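Local coordinates for protein interleukin-20 receptor subunit beta (Homo sapiens, PDB 6DF3) that pairs with IL20RA to form the receptor for interleukins 19, 20 and 24, and with IL22RA1 to form one for interleukins 20 and 24, at residues Q37-S42 and A71-N76; F97-T102 and V175-R180; Y135-P140 and P163-C168. The protein carries 1 engineered substitution. All blocks are in the same frame, centred on the assembly; numbering follows the deposited sequence.

Interaction 1. Residues Q37-S42 and A71-N76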
ATOM      1  N   GLN C  37      12.396  16.666  -9.850  1.00 44.06           N
ATOM      2  CA  GLN C  37      11.366  17.315  -9.058  1.00 44.97           C
ATOM      3  C   GLN C  37      10.033  16.783  -9.518  1.00 45.12           C
ATOM      4  O   GLN C  37       9.778  16.669 -10.737  1.00 42.33           O
ATOM      5  CB  GLN C  37      11.242  18.796  -9.437  1.00 46.81           C
ATOM      6  CG  GLN C  37      12.473  19.573  -9.119  1.00 51.76           C
ATOM      7  CD  GLN C  37      12.311  21.070  -9.331  1.00 49.89           C
ATOM      8  OE1 GLN C  37      11.751  21.489 -10.338  1.00 50.48           O
ATOM      9  NE2 GLN C  37      12.864  21.857  -8.443  1.00 48.15           N
ATOM     10  N   GLY C  38       9.163  16.464  -8.583  1.00 43.53           N
ATOM     11  CA  GLY C  38       7.755  16.225  -8.944  1.00 42.83           C
ATOM     12  C   GLY C  38       7.130  17.576  -9.093  1.00 43.99           C
ATOM     13  O   GLY C  38       7.772  18.600  -8.834  1.00 41.86           O
ATOM     14  N   GLU C  39       5.887  17.590  -9.502  1.00 44.62           N
ATOM     15  CA  GLU C  39       5.109  18.806  -9.572  1.00 46.31           C
ATOM     16  C   GLU C  39       5.009  19.550  -8.227  1.00 48.20           C
ATOM     17  O   GLU C  39       4.895  20.772  -8.205  1.00 46.39           O
ATOM     18  CB  GLU C  39       3.705  18.472 -10.040  1.00 48.61           C
ATOM     19  CG  GLU C  39       2.891  19.700 -10.324  1.00 52.26           C
ATOM     20  CD  GLU C  39       1.450  19.406 -10.787  1.00 57.07           C
ATOM     21  OE1 GLU C  39       0.913  18.280 -10.571  1.00 57.77           O
ATOM     22  OE2 GLU C  39       0.857  20.322 -11.416  1.00 66.00           O
ATOM     23  N   TYR C  40       4.913  18.820  -7.111  1.00 42.36           N
ATOM     24  CA  TYR C  40       4.946  19.474  -5.884  1.00 42.08           C
ATOM     25  C   TYR C  40       6.212  20.419  -5.841  1.00 43.87           C
ATOM     26  O   TYR C  40       6.092  21.619  -5.599  1.00 43.47           O
ATOM     27  CB  TYR C  40       5.035  18.513  -4.705  1.00 41.21           C
ATOM     28  CG  TYR C  40       5.163  19.281  -3.392  1.00 40.95           C
ATOM     29  CD1 TYR C  40       4.133  20.080  -2.922  1.00 42.91           C
ATOM     30  CD2 TYR C  40       6.329  19.279  -2.686  1.00 43.06           C
ATOM     31  CE1 TYR C  40       4.215  20.791  -1.723  1.00 43.45           C
ATOM     32  CE2 TYR C  40       6.458  20.015  -1.488  1.00 45.58           C
ATOM     33  CZ  TYR C  40       5.407  20.781  -1.036  1.00 44.85           C
ATOM     34  OH  TYR C  40       5.552  21.443   0.119  1.00 47.27           O
ATOM     35  N   GLU C  41       7.401  19.869  -6.061  1.00 42.56           N
ATOM     36  CA  GLU C  41       8.602  20.637  -5.866  1.00 45.76           C
ATOM     37  C   GLU C  41       8.681  21.787  -6.902  1.00 50.86           C
ATOM     38  O   GLU C  41       9.006  22.931  -6.585  1.00 50.13           O
ATOM     39  CB  GLU C  41       9.804  19.738  -5.885  1.00 45.46           C
ATOM     40  CG  GLU C  41       9.877  18.783  -4.673  1.00 44.14           C
ATOM     41  CD  GLU C  41       9.109  17.472  -4.796  1.00 43.16           C
ATOM     42  OE1 GLU C  41       8.495  17.203  -5.866  1.00 45.05           O
ATOM     43  OE2 GLU C  41       8.988  16.798  -3.770  1.00 43.52           O
ATOM     44  N   SER C  42       8.243  21.465  -8.107  1.00 50.73           N
ATOM     45  CA  SER C  42       8.137  22.351  -9.212  1.00 53.09           C
ATOM     46  C   SER C  42       7.337  23.614  -8.850  1.00 55.73           C
ATOM     47  O   SER C  42       7.780  24.704  -9.114  1.00 54.59           O
ATOM     48  CB  SER C  42       7.469  21.610 -10.354  1.00 54.30           C
ATOM     49  OG  SER C  42       7.879  22.186 -11.540  1.00 59.89           O
ATOM     50  N   ALA C  71       4.236   9.342  -8.336  1.00 39.82           N
ATOM     51  CA  ALA C  71       2.919   9.880  -8.450  1.00 40.14           C
ATOM     52  C   ALA C  71       2.548  10.156  -9.945  1.00 40.38           C
ATOM     53  O   ALA C  71       3.396  10.476 -10.793  1.00 41.92           O
ATOM     54  CB  ALA C  71       2.840  11.140  -7.636  1.00 41.14           C
ATOM     55  N   THR C  72       1.262  10.156 -10.227  1.00 41.38           N
ATOM     56  CA  THR C  72       0.766  10.446 -11.597  1.00 42.43           C
ATOM     57  C   THR C  72       0.607  11.995 -11.735  1.00 43.82           C
ATOM     58  O   THR C  72      -0.485  12.537 -11.783  1.00 46.93           O
ATOM     59  CB  THR C  72      -0.499   9.635 -11.881  1.00 45.87           C
ATOM     60  OG1 THR C  72      -0.213   8.244 -11.625  1.00 46.38           O
ATOM     61  CG2 THR C  72      -0.966   9.760 -13.318  1.00 46.15           C
ATOM     62  N   VAL C  73       1.746  12.672 -11.775  1.00 41.71           N
ATOM     63  CA  VAL C  73       1.866  14.091 -11.975  1.00 42.57           C
ATOM     64  C   VAL C  73       3.144  14.306 -12.853  1.00 42.95           C
ATOM     65  O   VAL C  73       4.005  13.370 -12.969  1.00 41.45           O
ATOM     66  CB  VAL C  73       2.017  14.850 -10.621  1.00 43.66           C
ATOM     67  CG1 VAL C  73       0.871  14.559  -9.652  1.00 44.65           C
ATOM     68  CG2 VAL C  73       3.328  14.523  -9.927  1.00 41.19           C
ATOM     69  N   PRO C  74       3.277  15.506 -13.493  1.00 43.12           N
ATOM     70  CA  PRO C  74       4.473  15.754 -14.290  1.00 43.96           C
ATOM     71  C   PRO C  74       5.689  15.979 -13.424  1.00 44.95           C
ATOM     72  O   PRO C  74       5.590  16.678 -12.442  1.00 49.10           O
ATOM     73  CB  PRO C  74       4.164  17.065 -15.100  1.00 42.36           C
ATOM     74  CG  PRO C  74       2.974  17.677 -14.384  1.00 45.39           C
ATOM     75  CD  PRO C  74       2.287  16.601 -13.560  1.00 43.79           C
ATOM     76  N   TYR C  75       6.829  15.460 -13.878  1.00 42.32           N
ATOM     77  CA  TYR C  75       8.109  15.484 -13.224  1.00 42.17           C
ATOM     78  C   TYR C  75       9.132  16.179 -14.158  1.00 41.91           C
ATOM     79  O   TYR C  75       9.171  15.909 -15.338  1.00 42.51           O
ATOM     80  CB  TYR C  75       8.598  14.027 -12.960  1.00 41.32           C
ATOM     81  CG  TYR C  75       8.142  13.428 -11.685  1.00 40.06           C
ATOM     82  CD1 TYR C  75       6.877  12.883 -11.599  1.00 41.09           C
ATOM     83  CD2 TYR C  75       8.966  13.385 -10.562  1.00 37.41           C
ATOM     84  CE1 TYR C  75       6.397  12.311 -10.400  1.00 44.20           C
ATOM     85  CE2 TYR C  75       8.503  12.827  -9.345  1.00 40.71           C
ATOM     86  CZ  TYR C  75       7.214  12.281  -9.257  1.00 41.24           C
ATOM     87  OH  TYR C  75       6.704  11.647  -8.121  1.00 40.97           O
ATOM     88  N   ASN C  76       9.939  17.043 -13.596  1.00 42.60           N
ATOM     89  CA  ASN C  76      11.124  17.550 -14.187  1.00 43.31           C
ATOM     90  C   ASN C  76      12.260  16.644 -13.854  1.00 42.65           C
ATOM     91  O   ASN C  76      12.348  16.130 -12.753  1.00 41.24           O
ATOM     92  CB  ASN C  76      11.448  18.951 -13.634  1.00 46.19           C
ATOM     93  CG  ASN C  76      10.322  19.938 -13.845  1.00 48.12           C
ATOM     94  OD1 ASN C  76       9.550  19.813 -14.778  1.00 52.56           O
ATOM     95  ND2 ASN C  76      10.199  20.894 -12.928  1.00 48.11           N
TER
HETATM   96  O   HOH W   1       6.787  19.156 -12.727  1.00 60.94           O

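Interaction 2. Residues F97-T102 and V175-R180. Engineered in segment 97-102: Gln100 (natural residue Asn).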
ATOM      1  N   PHE C  97       7.879  14.992 -17.675  1.00 44.89           N
ATOM      2  CA  PHE C  97       7.330  13.648 -17.878  1.00 44.82           C
ATOM      3  C   PHE C  97       6.224  13.272 -16.824  1.00 44.73           C
ATOM      4  O   PHE C  97       6.430  13.395 -15.590  1.00 42.47           O
ATOM      5  CB  PHE C  97       8.450  12.618 -17.706  1.00 45.88           C
ATOM      6  CG  PHE C  97       7.970  11.210 -17.893  1.00 47.07           C
ATOM      7  CD1 PHE C  97       7.599  10.776 -19.174  1.00 44.21           C
ATOM      8  CD2 PHE C  97       7.809  10.358 -16.786  1.00 45.72           C
ATOM      9  CE1 PHE C  97       7.098   9.502 -19.345  1.00 49.96           C
ATOM     10  CE2 PHE C  97       7.340   9.073 -16.953  1.00 45.19           C
ATOM     11  CZ  PHE C  97       6.958   8.642 -18.221  1.00 47.81           C
ATOM     12  N   ASN C  98       5.122  12.727 -17.324  1.00 45.11           N
ATOM     13  CA  ASN C  98       4.017  12.247 -16.596  1.00 44.44           C
ATOM     14  C   ASN C  98       3.820  10.768 -16.958  1.00 47.15           C
ATOM     15  O   ASN C  98       3.486  10.425 -18.120  1.00 42.48           O
ATOM     16  CB  ASN C  98       2.750  13.052 -16.940  1.00 47.23           C
ATOM     17  CG  ASN C  98       1.568  12.744 -15.964  1.00 50.19           C
ATOM     18  OD1 ASN C  98       1.386  11.600 -15.511  1.00 46.86           O
ATOM     19  ND2 ASN C  98       0.783  13.761 -15.639  1.00 48.17           N
ATOM     20  N   ARG C  99       3.866   9.885 -15.947  1.00 43.81           N
ATOM     21  CA  ARG C  99       3.676   8.472 -16.213  1.00 43.67           C
ATOM     22  C   ARG C  99       2.297   8.114 -16.807  1.00 43.95           C
ATOM     23  O   ARG C  99       2.153   7.029 -17.249  1.00 46.90           O
ATOM     24  CB  ARG C  99       3.978   7.618 -14.999  1.00 44.87           C
ATOM     25  CG  ARG C  99       2.930   7.726 -13.881  1.00 45.45           C
ATOM     26  CD  ARG C  99       3.469   7.120 -12.582  1.00 43.69           C
ATOM     27  NE  ARG C  99       2.433   7.147 -11.557  1.00 43.96           N
ATOM     28  CZ  ARG C  99       2.522   6.565 -10.382  1.00 43.72           C
ATOM     29  NH1 ARG C  99       3.561   5.806 -10.077  1.00 42.16           N
ATOM     30  NH2 ARG C  99       1.530   6.729  -9.522  1.00 48.23           N
ATOM     31  N   GLN C 100       1.296   8.986 -16.733  1.00 45.57           N
ATOM     32  CA  GLN C 100       0.020   8.832 -17.447  1.00 51.56           C
ATOM     33  C   GLN C 100       0.276   8.533 -18.962  1.00 52.76           C
ATOM     34  O   GLN C 100      -0.483   7.911 -19.602  1.00 51.11           O
ATOM     35  CB  GLN C 100      -0.774  10.135 -17.253  1.00 57.88           C
ATOM     36  CG  GLN C 100      -2.157  10.280 -17.911  1.00 65.27           C
ATOM     37  CD  GLN C 100      -3.245   9.613 -17.074  1.00 78.88           C
ATOM     38  OE1 GLN C 100      -3.320   9.811 -15.849  1.00 85.63           O
ATOM     39  NE2 GLN C 100      -4.093   8.811 -17.721  1.00 84.39           N
ATOM     40  N   SER C 101       1.380   9.006 -19.506  1.00 52.50           N
ATOM     41  CA  SER C 101       1.683   8.796 -20.889  1.00 54.99           C
ATOM     42  C   SER C 101       2.522   7.548 -21.129  1.00 52.70           C
ATOM     43  O   SER C 101       3.014   7.393 -22.208  1.00 54.20           O
ATOM     44  CB  SER C 101       2.378  10.031 -21.417  1.00 56.32           C
ATOM     45  OG  SER C 101       3.727   9.999 -20.948  1.00 59.26           O
ATOM     46  N   THR C 102       2.677   6.632 -20.163  1.00 49.05           N
ATOM     47  CA  THR C 102       3.474   5.439 -20.426  1.00 46.67           C
ATOM     48  C   THR C 102       2.926   4.625 -21.668  1.00 54.44           C
ATOM     49  O   THR C 102       1.719   4.718 -21.988  1.00 52.07           O
ATOM     50  CB  THR C 102       3.600   4.565 -19.258  1.00 46.37           C
ATOM     51  OG1 THR C 102       4.636   3.623 -19.461  1.00 45.09           O
ATOM     52  CG2 THR C 102       2.304   3.833 -18.927  1.00 46.98           C
ATOM     53  N   VAL C 175      -3.994  -0.482 -15.495  1.00 62.06           N
ATOM     54  CA  VAL C 175      -3.015   0.211 -14.646  1.00 59.96           C
ATOM     55  C   VAL C 175      -3.785   1.262 -13.804  1.00 60.36           C
ATOM     56  O   VAL C 175      -4.092   2.404 -14.282  1.00 59.25           O
ATOM     57  CB  VAL C 175      -1.880   0.874 -15.522  1.00 63.20           C
ATOM     58  CG1 VAL C 175      -0.908   1.702 -14.669  1.00 64.38           C
ATOM     59  CG2 VAL C 175      -1.057  -0.185 -16.257  1.00 62.05           C
ATOM     60  N   LYS C 176      -4.177   0.859 -12.568  1.00 67.14           N
ATOM     61  CA  LYS C 176      -4.961   1.725 -11.669  1.00 64.18           C
ATOM     62  C   LYS C 176      -4.350   3.145 -11.493  1.00 62.04           C
ATOM     63  O   LYS C 176      -5.071   4.128 -11.580  1.00 59.68           O
ATOM     64  CB  LYS C 176      -5.119   1.045 -10.331  1.00 72.29           C
ATOM     65  CG  LYS C 176      -6.149   1.716  -9.439  1.00 79.73           C
ATOM     66  CD  LYS C 176      -6.387   0.932  -8.161  1.00 86.48           C
ATOM     67  CE  LYS C 176      -7.210  -0.315  -8.438  1.00 94.51           C
ATOM     68  NZ  LYS C 176      -7.522  -0.958  -7.137  1.00101.93           N
ATOM     69  N   ALA C 177      -3.025   3.250 -11.332  1.00 57.24           N
ATOM     70  CA  ALA C 177      -2.361   4.532 -11.135  1.00 56.88           C
ATOM     71  C   ALA C 177      -2.586   5.607 -12.212  1.00 60.48           C
ATOM     72  O   ALA C 177      -2.414   6.806 -11.912  1.00 54.74           O
ATOM     73  CB  ALA C 177      -0.893   4.349 -10.981  1.00 54.66           C
ATOM     74  N   ILE C 178      -2.940   5.172 -13.438  1.00 62.34           N
ATOM     75  CA  ILE C 178      -3.172   6.089 -14.568  1.00 61.94           C
ATOM     76  C   ILE C 178      -4.560   5.969 -15.219  1.00 65.30           C
ATOM     77  O   ILE C 178      -4.938   6.833 -16.016  1.00 65.03           O
ATOM     78  CB  ILE C 178      -2.015   5.926 -15.594  1.00 59.50           C
ATOM     79  CG1 ILE C 178      -2.052   4.564 -16.283  1.00 58.45           C
ATOM     80  CG2 ILE C 178      -0.673   6.055 -14.874  1.00 56.28           C
ATOM     81  CD1 ILE C 178      -0.832   4.269 -17.136  1.00 55.98           C
ATOM     82  N   GLY C 179      -5.322   4.931 -14.867  1.00 64.37           N
ATOM     83  CA  GLY C 179      -6.695   4.818 -15.301  1.00 69.49           C
ATOM     84  C   GLY C 179      -6.817   4.294 -16.722  1.00 72.19           C
ATOM     85  O   GLY C 179      -7.840   4.492 -17.366  1.00 85.42           O
ATOM     86  N   ARG C 180      -5.802   3.565 -17.180  1.00 70.25           N
ATOM     87  CA  ARG C 180      -5.669   3.189 -18.588  1.00 70.75           C
ATOM     88  C   ARG C 180      -5.555   1.686 -18.713  1.00 68.13           C
ATOM     89  O   ARG C 180      -4.997   1.048 -17.836  1.00 62.01           O
ATOM     90  CB  ARG C 180      -4.475   3.890 -19.257  1.00 65.72           C
ATOM     91  CG  ARG C 180      -4.716   5.383 -19.487  1.00 68.40           C
ATOM     92  CD  ARG C 180      -3.501   6.061 -20.154  1.00 65.99           C
ATOM     93  NE  ARG C 180      -3.039   5.248 -21.286  1.00 67.40           N
ATOM     94  CZ  ARG C 180      -1.779   4.996 -21.659  1.00 66.46           C
ATOM     95  NH1 ARG C 180      -0.720   5.476 -21.009  1.00 61.29           N
ATOM     96  NH2 ARG C 180      -1.592   4.216 -22.710  1.00 63.94           N
TER

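Interaction 3. Residues Y135-P140 and P163-C168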
ATOM      1  N   TYR C 135     -12.801 -14.428 -22.763  1.00 98.26           N
ATOM      2  CA  TYR C 135     -12.900 -15.712 -23.416  1.00101.80           C
ATOM      3  C   TYR C 135     -14.351 -16.138 -23.704  1.00106.43           C
ATOM      4  O   TYR C 135     -15.299 -15.736 -23.004  1.00105.92           O
ATOM      5  CB  TYR C 135     -12.156 -16.787 -22.611  1.00102.14           C
ATOM      6  CG  TYR C 135     -12.700 -17.141 -21.221  1.00104.03           C
ATOM      7  CD1 TYR C 135     -13.686 -18.150 -21.005  1.00108.68           C
ATOM      8  CD2 TYR C 135     -12.171 -16.507 -20.117  1.00101.58           C
ATOM      9  CE1 TYR C 135     -14.126 -18.437 -19.704  1.00109.93           C
ATOM     10  CE2 TYR C 135     -12.591 -16.791 -18.846  1.00102.83           C
ATOM     11  CZ  TYR C 135     -13.540 -17.735 -18.627  1.00105.71           C
ATOM     12  OH  TYR C 135     -13.801 -17.867 -17.285  1.00104.96           O
ATOM     13  N   TRP C 136     -14.489 -16.969 -24.736  1.00110.48           N
ATOM     14  CA  TRP C 136     -15.796 -17.373 -25.260  1.00116.57           C
ATOM     15  C   TRP C 136     -15.690 -18.686 -26.040  1.00122.02           C
ATOM     16  O   TRP C 136     -14.626 -19.044 -26.564  1.00121.12           O
ATOM     17  CB  TRP C 136     -16.398 -16.264 -26.154  1.00116.82           C
ATOM     18  CG  TRP C 136     -15.610 -15.951 -27.447  1.00115.96           C
ATOM     19  CD1 TRP C 136     -15.757 -16.562 -28.675  1.00119.58           C
ATOM     20  CD2 TRP C 136     -14.589 -14.953 -27.623  1.00110.61           C
ATOM     21  NE1 TRP C 136     -14.880 -16.022 -29.587  1.00117.79           N
ATOM     22  CE2 TRP C 136     -14.158 -15.030 -28.972  1.00111.56           C
ATOM     23  CE3 TRP C 136     -13.992 -14.010 -26.768  1.00106.86           C
ATOM     24  CZ2 TRP C 136     -13.165 -14.214 -29.485  1.00108.50           C
ATOM     25  CZ3 TRP C 136     -12.993 -13.187 -27.273  1.00103.84           C
ATOM     26  CH2 TRP C 136     -12.585 -13.296 -28.628  1.00106.07           C
ATOM     27  N   ARG C 137     -16.805 -19.398 -26.094  1.00128.26           N
ATOM     28  CA  ARG C 137     -16.950 -20.532 -26.978  1.00135.46           C
ATOM     29  C   ARG C 137     -17.182 -19.947 -28.375  1.00138.97           C
ATOM     30  O   ARG C 137     -18.034 -19.075 -28.517  1.00140.53           O
ATOM     31  CB  ARG C 137     -18.147 -21.352 -26.515  1.00138.93           C
ATOM     32  CG  ARG C 137     -18.245 -22.737 -27.103  1.00143.76           C
ATOM     33  CD  ARG C 137     -19.474 -23.439 -26.551  1.00147.39           C
ATOM     34  NE  ARG C 137     -19.716 -24.687 -27.239  1.00151.68           N
ATOM     35  CZ  ARG C 137     -19.106 -25.849 -27.001  1.00152.43           C
ATOM     36  NH1 ARG C 137     -18.168 -25.951 -26.067  1.00147.58           N
ATOM     37  NH2 ARG C 137     -19.455 -26.928 -27.718  1.00156.20           N
ATOM     38  N   ARG C 138     -16.437 -20.394 -29.390  1.00142.21           N
ATOM     39  CA  ARG C 138     -16.560 -19.821 -30.751  1.00146.69           C
ATOM     40  C   ARG C 138     -17.731 -20.407 -31.596  1.00154.66           C
ATOM     41  O   ARG C 138     -17.542 -21.229 -32.519  1.00157.22           O
ATOM     42  CB  ARG C 138     -15.229 -19.910 -31.511  1.00146.99           C
ATOM     43  CG  ARG C 138     -15.167 -19.038 -32.771  1.00149.17           C
ATOM     44  CD  ARG C 138     -14.784 -19.848 -34.010  1.00154.61           C
ATOM     45  NE  ARG C 138     -13.329 -19.930 -34.143  1.00154.24           N
ATOM     46  CZ  ARG C 138     -12.625 -20.988 -34.559  1.00154.55           C
ATOM     47  NH1 ARG C 138     -13.195 -22.138 -34.883  1.00157.21           N
ATOM     48  NH2 ARG C 138     -11.298 -20.886 -34.617  1.00154.46           N
ATOM     49  N   GLU C 139     -18.939 -19.958 -31.251  1.00157.66           N
ATOM     50  CA  GLU C 139     -20.152 -20.143 -32.057  1.00164.38           C
ATOM     51  C   GLU C 139     -20.925 -18.806 -32.003  1.00164.42           C
ATOM     52  O   GLU C 139     -20.662 -17.978 -31.119  1.00159.42           O
ATOM     53  CB  GLU C 139     -21.009 -21.298 -31.488  1.00167.96           C
ATOM     54  CG  GLU C 139     -22.159 -21.805 -32.386  1.00173.98           C
ATOM     55  CD  GLU C 139     -23.368 -22.344 -31.616  1.00178.47           C
ATOM     56  OE1 GLU C 139     -23.537 -21.954 -30.431  1.00175.08           O
ATOM     57  OE2 GLU C 139     -24.170 -23.129 -32.205  1.00180.36           O
ATOM     58  N   PRO C 140     -21.860 -18.574 -32.953  1.00169.62           N
ATOM     59  CA  PRO C 140     -22.948 -17.635 -32.705  1.00171.36           C
ATOM     60  C   PRO C 140     -23.414 -17.489 -31.226  1.00170.73           C
ATOM     61  O   PRO C 140     -23.459 -16.360 -30.738  1.00167.74           O
ATOM     62  CB  PRO C 140     -24.074 -18.204 -33.601  1.00178.30           C
ATOM     63  CG  PRO C 140     -23.363 -18.982 -34.688  1.00178.53           C
ATOM     64  CD  PRO C 140     -21.889 -18.999 -34.369  1.00173.10           C
ATOM     65  N   PRO C 163     -17.152 -30.408 -25.314  1.00156.71           N
ATOM     66  CA  PRO C 163     -16.873 -30.897 -26.675  1.00159.79           C
ATOM     67  C   PRO C 163     -17.613 -30.088 -27.752  1.00161.34           C
ATOM     68  O   PRO C 163     -18.658 -29.437 -27.437  1.00162.25           O
ATOM     69  CB  PRO C 163     -17.364 -32.363 -26.646  1.00165.50           C
ATOM     70  CG  PRO C 163     -18.305 -32.449 -25.490  1.00167.18           C
ATOM     71  CD  PRO C 163     -17.862 -31.407 -24.493  1.00161.86           C
ATOM     72  N   GLY C 164     -17.034 -30.067 -28.976  1.00162.10           N
ATOM     73  CA  GLY C 164     -17.716 -29.545 -30.170  1.00164.17           C
ATOM     74  C   GLY C 164     -17.078 -28.360 -30.865  1.00159.56           C
ATOM     75  O   GLY C 164     -16.715 -28.455 -32.036  1.00161.16           O
ATOM     76  N   ALA C 165     -16.965 -27.244 -30.144  1.00154.85           N
ATOM     77  CA  ALA C 165     -16.516 -25.958 -30.701  1.00150.97           C
ATOM     78  C   ALA C 165     -15.210 -25.479 -30.067  1.00144.40           C
ATOM     79  O   ALA C 165     -14.953 -25.729 -28.890  1.00144.26           O
ATOM     80  CB  ALA C 165     -17.586 -24.892 -30.496  1.00151.07           C
ATOM     81  N   ALA C 166     -14.399 -24.770 -30.850  1.00139.98           N
ATOM     82  CA  ALA C 166     -13.163 -24.147 -30.349  1.00133.43           C
ATOM     83  C   ALA C 166     -13.483 -23.027 -29.360  1.00129.05           C
ATOM     84  O   ALA C 166     -14.544 -22.394 -29.452  1.00129.10           O
ATOM     85  CB  ALA C 166     -12.339 -23.601 -31.501  1.00130.92           C
ATOM     86  N   TYR C 167     -12.561 -22.795 -28.419  1.00125.47           N
ATOM     87  CA  TYR C 167     -12.684 -21.731 -27.425  1.00121.32           C
ATOM     88  C   TYR C 167     -11.597 -20.718 -27.729  1.00119.46           C
ATOM     89  O   TYR C 167     -10.453 -21.105 -27.986  1.00117.63           O
ATOM     90  CB  TYR C 167     -12.491 -22.277 -26.008  1.00119.84           C
ATOM     91  CG  TYR C 167     -13.727 -22.907 -25.350  1.00123.44           C
ATOM     92  CD1 TYR C 167     -14.243 -24.133 -25.794  1.00128.34           C
ATOM     93  CD2 TYR C 167     -14.356 -22.284 -24.253  1.00121.78           C
ATOM     94  CE1 TYR C 167     -15.358 -24.710 -25.182  1.00132.61           C
ATOM     95  CE2 TYR C 167     -15.458 -22.843 -23.623  1.00125.29           C
ATOM     96  CZ  TYR C 167     -15.962 -24.057 -24.085  1.00131.48           C
ATOM     97  OH  TYR C 167     -17.057 -24.603 -23.459  1.00133.50           O
ATOM     98  N   CYS C 168     -11.946 -19.432 -27.704  1.00119.54           N
ATOM     99  CA  CYS C 168     -11.007 -18.378 -28.101  1.00120.28           C
ATOM    100  C   CYS C 168     -10.747 -17.396 -26.973  1.00115.50           C
ATOM    101  O   CYS C 168     -11.603 -17.182 -26.125  1.00116.47           O
ATOM    102  CB  CYS C 168     -11.491 -17.661 -29.364  1.00125.75           C
ATOM    103  SG  CYS C 168     -11.634 -18.778 -30.785  1.00138.27           S
TER

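Interaction 1. Residues Q37-S42 and A71-N76
Gln37 and Asn76 form an antiparallel hydrogen-bonded pair where strands 31-37 and 74-83 meet, Gln37 N giving to Asn76 O at 3.0 Å and Asn76 N to Gln37 O at 2.9 Å. The two side chains lie on the same face of the sheet and add a third bond: Asn76 ND2 reaches Gln37 OE1 at 3.1 Å, nearly straight (161°), with donor and acceptor each in the other's amide plane although the planes themselves are turned 37° apart. ND2 also gives to Ser42 OG, 3.0 Å away and tilted out of the amide plane, so one amide nitrogen joins the strand pair to the first turn of helix 39-44. Gln37 NE2 is held by the backbone oxygens of Ser46 and Ile48. Both strands belong to the N-terminal fibronectin type III domain, and strand 31-37 runs directly into helix 39-44, with Gly38 at the N-cap position. Gly38 CA sits over one face of the Tyr75 ring, a CH-pi contact 3.7 Å from the centroid, while Thr70 N bonds Tyr75 OH. Further along, Glu39 CB rests near Val73 CG2 and Pro74 O, and its carboxylate OE1 lies 3.6 Å from Val73 CB. A water that donates to Pro74 O also makes a weak bond with Ser42 OG, linking helix to strand. Tyr40 and Glu41 turn to another protein chain, to which both hydrogen-bond.

Interaction 2. Residues F97-T102 and V175-R180
Arg180 NH1 is shared by two backbone oxygens of the opposing segment: Thr102 O at 2.7 Å, almost straight (173°) and in the guanidinium plane, and Gln100 O at 2.8 Å, tilted out of that plane. NH2 adds a weak bond to Thr102 O. A turn about the arginine CG-CD bond (chi3 47°) swings NE round, and CD passes 3.6 Å from Gln100 O. Conversely, Gln100 NE2 gives to Ile178 O at 2.7 Å, on a carbonyl lone pair, though this oxygen is tilted from the amide plane. Gln100 is an engineered residue, asparagine in the natural protein, so this bond belongs to the construct. Between these bonds Ile178 fills the middle: CD1 meets Thr102 CG2 at 3.6 Å, the side chains crossing at about a right angle, and CG2 lies against Gln100 CA and Arg99 O. Next to Ile178, Ala177 CB sits over one face of the Arg99 guanidinium, 3.7 Å from NH2, while Arg99 NE bonds Thr72 OG1. Gly179 and Arg180 face Val175 in a G1 beta bulge, and an Asx turn at Asn98 leads into 3-10 segment 99-100. The contact joins the chain just past strand 86-98 of the first fibronectin type III domain to the turn between strands 167-175 and 180-189 of the second. Every hydrogen bond across it ends on a main-chain oxygen, which would set the arginine's positive charge against two carbonyl dipoles.

Interaction 3. Residues Y135-P140 and P163-C168
Arg137 stretches past the Tyr167 ring and gives NH2 to Pro163 O at 2.6 Å, nearly straight (164°) and in the guanidinium plane. Its CG lies over one face of Tyr167, 4.2 Å from the centroid, a CH-pi contact, whereas NH1 makes a weak bond to Tyr167 OH; the guanidinium stands almost perpendicular to the ring (83°). Ala165 CB covers one guanidinium face. On the opposite face of the sheet Cys168 CB rests 3.5 Å above the Trp136 ring plane, offset toward its rim, and SG lies 3.8 Å from Arg138 CB. The Arg138 guanidinium takes Ala166 CB over one face. The backbone sets this register: Trp136 and Cys168 exchange two hydrogen bonds, Arg137 and Tyr167 form the adjoining non-hydrogen-bonded pair, and Arg138 N continues to Ala166 O at 2.8 Å. Farther out, Glu162 O accepts from Arg137 NH1 and Glu162 N gives to Tyr167 OH, while the Cys168-Cys189 disulfide ties in strand 180-189. Antiparallel pairing of strands 130-137 and 167-175 in a four-stranded sheet is characteristic of a fibronectin type III domain, here the second of this type II cytokine receptor.

From the N terminus, interaction 1 closes first, joining the end of strand 31-37 and the start of helix 39-44 to the beginning of strand 74-83 in the first fibronectin type III domain. Interaction 2 opens later, at the end of neighbouring strand 86-98, and closes a long loop by bringing residues 175-180 of the second domain back to it. Interaction 3 is nested inside that loop, pairing two strands of the second domain; its centre lies about 35 Å from that of interaction 2. Interactions 1 and 2 touch: Tyr75 N approaches Phe97 O and Thr72 OG1 approaches Ala177 O, both probable hydrogen bonds. Interactions 1 and 3 lie on opposite sides of the chain's centre.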